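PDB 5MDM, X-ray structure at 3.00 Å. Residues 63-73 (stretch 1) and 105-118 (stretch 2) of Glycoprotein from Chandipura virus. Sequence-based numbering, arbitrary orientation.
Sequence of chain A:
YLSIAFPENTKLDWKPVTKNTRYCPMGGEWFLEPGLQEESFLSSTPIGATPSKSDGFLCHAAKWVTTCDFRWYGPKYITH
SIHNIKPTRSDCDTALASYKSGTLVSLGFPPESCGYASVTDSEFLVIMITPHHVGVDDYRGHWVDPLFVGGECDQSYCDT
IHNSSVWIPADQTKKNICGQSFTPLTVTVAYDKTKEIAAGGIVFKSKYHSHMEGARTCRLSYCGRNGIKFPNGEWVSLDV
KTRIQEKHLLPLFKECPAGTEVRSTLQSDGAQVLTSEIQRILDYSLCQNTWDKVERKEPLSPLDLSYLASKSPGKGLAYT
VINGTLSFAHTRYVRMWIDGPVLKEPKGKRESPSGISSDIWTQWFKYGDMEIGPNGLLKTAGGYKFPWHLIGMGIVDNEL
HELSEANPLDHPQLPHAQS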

# COMPACT_ATOMS: atom_id res chain seq x y z
N LYS A 63 24.96 42.46 -1.40
CA LYS A 63 25.68 43.40 -2.25
C LYS A 63 27.11 42.93 -2.47
O LYS A 63 27.85 42.69 -1.52
CB LYS A 63 25.65 44.81 -1.65
CG LYS A 63 24.29 45.49 -1.79
CD LYS A 63 24.27 46.89 -1.19
CE LYS A 63 24.36 46.85 0.33
NZ LYS A 63 24.20 48.20 0.93
N TRP A 64 27.50 42.78 -3.73
CA TRP A 64 28.89 42.47 -4.06
C TRP A 64 29.61 43.79 -4.35
O TRP A 64 29.28 44.49 -5.30
CB TRP A 64 28.97 41.53 -5.27
CG TRP A 64 28.42 40.15 -5.02
CD1 TRP A 64 27.36 39.82 -4.22
CD2 TRP A 64 28.92 38.92 -5.56
NE1 TRP A 64 27.17 38.46 -4.24
CE2 TRP A 64 28.11 37.89 -5.05
CE3 TRP A 64 29.97 38.60 -6.42
CZ2 TRP A 64 28.31 36.55 -5.38
CZ3 TRP A 64 30.17 37.27 -6.75
CH2 TRP A 64 29.35 36.26 -6.23
N VAL A 65 30.58 44.11 -3.51
CA VAL A 65 31.23 45.41 -3.54
C VAL A 65 32.68 45.35 -4.01
O VAL A 65 33.53 44.69 -3.40
CB VAL A 65 31.19 46.08 -2.15
CG1 VAL A 65 31.95 47.39 -2.17
CG2 VAL A 65 29.75 46.29 -1.71
N THR A 66 32.95 46.04 -5.11
CA THR A 66 34.31 46.25 -5.60
C THR A 66 34.79 47.62 -5.14
O THR A 66 34.23 48.65 -5.53
CB THR A 66 34.38 46.19 -7.13
OG1 THR A 66 34.02 44.88 -7.58
CG2 THR A 66 35.79 46.51 -7.61
N THR A 67 35.81 47.63 -4.29
CA THR A 67 36.31 48.87 -3.71
C THR A 67 37.67 49.27 -4.27
O THR A 67 38.60 48.46 -4.28
CB THR A 67 36.40 48.77 -2.17
OG1 THR A 67 35.14 48.35 -1.63
CG2 THR A 67 36.78 50.12 -1.58
N CYS A 68 37.77 50.51 -4.74
CA CYS A 68 39.02 51.04 -5.26
C CYS A 68 39.64 52.03 -4.29
O CYS A 68 39.03 53.05 -3.95
CB CYS A 68 38.79 51.72 -6.62
SG CYS A 68 40.27 52.44 -7.37
N ASP A 69 40.85 51.74 -3.83
CA ASP A 69 41.55 52.63 -2.92
C ASP A 69 42.69 53.37 -3.62
O ASP A 69 43.68 52.76 -4.03
CB ASP A 69 42.08 51.86 -1.71
CG ASP A 69 42.81 52.76 -0.72
OD1 ASP A 69 44.05 52.86 -0.81
OD2 ASP A 69 42.14 53.36 0.14
N PHE A 70 42.54 54.68 -3.76
CA PHE A 70 43.57 55.51 -4.36
C PHE A 70 43.91 56.66 -3.42
O PHE A 70 43.19 57.65 -3.35
CB PHE A 70 43.09 56.06 -5.71
CG PHE A 70 44.12 55.96 -6.80
CD1 PHE A 70 43.89 55.20 -7.93
CD2 PHE A 70 45.33 56.63 -6.69
CE1 PHE A 70 44.83 55.11 -8.94
CE2 PHE A 70 46.28 56.54 -7.69
CZ PHE A 70 46.03 55.78 -8.82
N ARG A 71 45.02 56.52 -2.70
CA ARG A 71 45.43 57.52 -1.72
C ARG A 71 46.45 58.50 -2.29
O ARG A 71 46.30 58.98 -3.41
CB ARG A 71 45.98 56.84 -0.46
CG ARG A 71 44.97 55.96 0.25
CD ARG A 71 45.56 55.36 1.52
NE ARG A 71 44.59 54.51 2.22
CZ ARG A 71 44.84 53.87 3.35
NH1 ARG A 71 46.03 53.98 3.93
NH2 ARG A 71 43.90 53.12 3.91
N TRP A 72 47.49 58.79 -1.51
CA TRP A 72 48.55 59.71 -1.92
C TRP A 72 49.23 59.24 -3.21
O TRP A 72 49.39 60.02 -4.15
CB TRP A 72 49.59 59.87 -0.81
CG TRP A 72 49.11 60.64 0.38
CD1 TRP A 72 49.29 61.97 0.63
CD2 TRP A 72 48.37 60.13 1.50
NE1 TRP A 72 48.71 62.32 1.82
CE2 TRP A 72 48.13 61.21 2.38
CE3 TRP A 72 47.87 58.86 1.84
CZ2 TRP A 72 47.43 61.06 3.57
CZ3 TRP A 72 47.18 58.72 3.03
CH2 TRP A 72 46.96 59.81 3.88
N TYR A 73 49.62 57.98 -3.23
CA TYR A 73 50.25 57.38 -4.40
C TYR A 73 50.14 55.86 -4.36
O TYR A 73 49.12 55.32 -3.91
CB TYR A 73 51.73 57.79 -4.49
CG TYR A 73 52.46 57.75 -3.16
CD1 TYR A 73 52.79 56.54 -2.56
CD2 TYR A 73 52.82 58.92 -2.50
CE1 TYR A 73 53.45 56.50 -1.35
CE2 TYR A 73 53.48 58.89 -1.29
CZ TYR A 73 53.80 57.67 -0.73
OH TYR A 73 54.46 57.63 0.48
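Stretch 2 (105-118) VSLGFPPESCGYAS

The shortest polar link between the stretches is the hydrogen bond from Thr66 OG1 to Pro110 O, 2.6 Å long. The Thr66 hydroxyl donates and the Pro110 carbonyl accepts; the CA-to-CB bond of Thr66 points toward stretch 2, and chi1 is -64° (m). Two weak hydrogen bonds lie near the far end: Tyr116 OH donates to Trp72 O at 2.7 Å, and Ser118 N donates to Phe70 O at 3.2 Å with an angle of only 128° at the hydrogen. Phe70 O also lies 2.8 Å from Ala117 N.

A covalent tie sits between these polar sites: Cys68 SG and Cys114 SG are 2.0 Å apart, a disulfide with chi3 of 110°.

The CA register gives the direction. Trp64 faces Phe109, Thr66 Pro110, Cys68 Cys114, Phe70 Tyr116 and Arg71 Ala117, with CA separations of 4.5 to 5.7 Å. Both numberings rise together, so stretch 2 runs in the same sense as stretch 1. Stretch 1 enters as a strand already under way at Lys63, whereas stretch 2 forms no regular helix or strand. The strand's alternation sets which side chains point toward stretch 2: Trp64, Thr66 and Cys68 point their CA-to-CB bonds toward it, while Val65, Thr67 and Asp69 point away.

Packing completes the contact, which buries 822 Å² over both sides. Trp64 presents its edge to the face of Phe109, with centroids 5.1 Å apart and planes at 55°, and Trp64 CE3 lies 3.5 Å from Gly108 C. Pro110 CG approaches Trp64 O to 3.2 Å. Beyond the disulfide, the Phe70 and Tyr116 rings meet obliquely at 48°, Phe70 CD2 lying 3.4 Å from Tyr116 CD1, and Phe70 CD1 comes within 3.2 Å of Gly115 O.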

# COMPACT_ATOMS: atom_id res chain seq x y z
N VAL A 105 20.90 35.71 -13.34
CA VAL A 105 22.30 35.33 -13.52
C VAL A 105 23.22 35.98 -12.48
O VAL A 105 23.14 37.19 -12.25
CB VAL A 105 22.82 35.67 -14.94
CG1 VAL A 105 24.30 35.37 -15.06
CG2 VAL A 105 22.03 34.92 -16.00
N SER A 106 24.07 35.18 -11.85
CA SER A 106 25.07 35.69 -10.91
C SER A 106 26.19 36.40 -11.66
O SER A 106 27.18 35.77 -12.05
CB SER A 106 25.63 34.56 -10.05
OG SER A 106 26.54 35.05 -9.08
N LEU A 107 26.05 37.71 -11.85
CA LEU A 107 26.97 38.48 -12.68
C LEU A 107 28.33 38.69 -12.02
O LEU A 107 29.28 39.13 -12.66
CB LEU A 107 26.33 39.83 -13.07
CG LEU A 107 27.00 40.68 -14.16
CD1 LEU A 107 27.37 39.83 -15.37
CD2 LEU A 107 26.10 41.83 -14.56
N GLY A 108 28.42 38.37 -10.73
CA GLY A 108 29.68 38.51 -10.01
C GLY A 108 29.98 39.94 -9.60
O GLY A 108 29.08 40.78 -9.54
N PHE A 109 31.25 40.21 -9.31
CA PHE A 109 31.68 41.53 -8.84
C PHE A 109 31.51 42.63 -9.89
O PHE A 109 31.55 42.35 -11.09
CB PHE A 109 33.13 41.48 -8.36
CG PHE A 109 33.30 40.87 -7.00
CD1 PHE A 109 33.93 39.65 -6.85
CD2 PHE A 109 32.83 41.52 -5.87
CE1 PHE A 109 34.09 39.08 -5.60
CE2 PHE A 109 32.98 40.95 -4.61
CZ PHE A 109 33.61 39.73 -4.48
N PRO A 110 31.32 43.87 -9.44
CA PRO A 110 31.25 45.06 -10.29
C PRO A 110 32.63 45.47 -10.81
O PRO A 110 33.63 45.22 -10.14
CB PRO A 110 30.71 46.14 -9.35
CG PRO A 110 30.08 45.41 -8.23
CD PRO A 110 30.90 44.17 -8.06
N PRO A 111 32.67 46.10 -11.99
CA PRO A 111 33.94 46.61 -12.54
C PRO A 111 34.53 47.67 -11.63
O PRO A 111 33.78 48.37 -10.94
CB PRO A 111 33.52 47.21 -13.88
CG PRO A 111 32.06 47.51 -13.73
CD PRO A 111 31.53 46.42 -12.87
N GLU A 112 35.85 47.79 -11.63
CA GLU A 112 36.54 48.74 -10.76
C GLU A 112 36.15 50.18 -11.09
O GLU A 112 36.18 50.60 -12.24
CB GLU A 112 38.05 48.58 -10.89
CG GLU A 112 38.54 47.16 -10.62
CD GLU A 112 40.02 47.00 -10.89
OE1 GLU A 112 40.52 45.86 -10.83
OE2 GLU A 112 40.69 48.03 -11.16
N SER A 113 35.77 50.93 -10.05
CA SER A 113 35.45 52.34 -10.20
C SER A 113 36.45 53.17 -9.40
O SER A 113 36.24 53.43 -8.22
CB SER A 113 34.02 52.61 -9.74
OG SER A 113 33.65 53.95 -10.00
N CYS A 114 37.52 53.59 -10.06
CA CYS A 114 38.63 54.25 -9.37
C CYS A 114 38.62 55.77 -9.50
O CYS A 114 38.15 56.33 -10.50
CB CYS A 114 39.97 53.70 -9.86
SG CYS A 114 40.29 51.99 -9.35
N GLY A 115 39.16 56.43 -8.48
CA GLY A 115 39.34 57.87 -8.49
C GLY A 115 40.73 58.21 -7.99
O GLY A 115 41.69 57.50 -8.27
N TYR A 116 40.83 59.30 -7.24
CA TYR A 116 42.11 59.70 -6.65
C TYR A 116 41.87 60.46 -5.35
O TYR A 116 40.92 61.24 -5.24
CB TYR A 116 42.91 60.57 -7.63
CG TYR A 116 44.33 60.84 -7.19
CD1 TYR A 116 45.34 59.93 -7.44
CD2 TYR A 116 44.66 62.02 -6.52
CE1 TYR A 116 46.64 60.17 -7.04
CE2 TYR A 116 45.95 62.27 -6.11
CZ TYR A 116 46.94 61.35 -6.38
OH TYR A 116 48.23 61.60 -5.97
N ALA A 117 42.73 60.21 -4.36
CA ALA A 117 42.61 60.82 -3.03
C ALA A 117 41.25 60.55 -2.39
O ALA A 117 40.80 61.31 -1.53
CB ALA A 117 42.90 62.32 -3.10
N SER A 118 40.61 59.46 -2.80
CA SER A 118 39.30 59.10 -2.28
C SER A 118 39.02 57.63 -2.55
O SER A 118 39.10 57.17 -3.69
CB SER A 118 38.21 59.95 -2.93
OG SER A 118 38.05 59.62 -4.29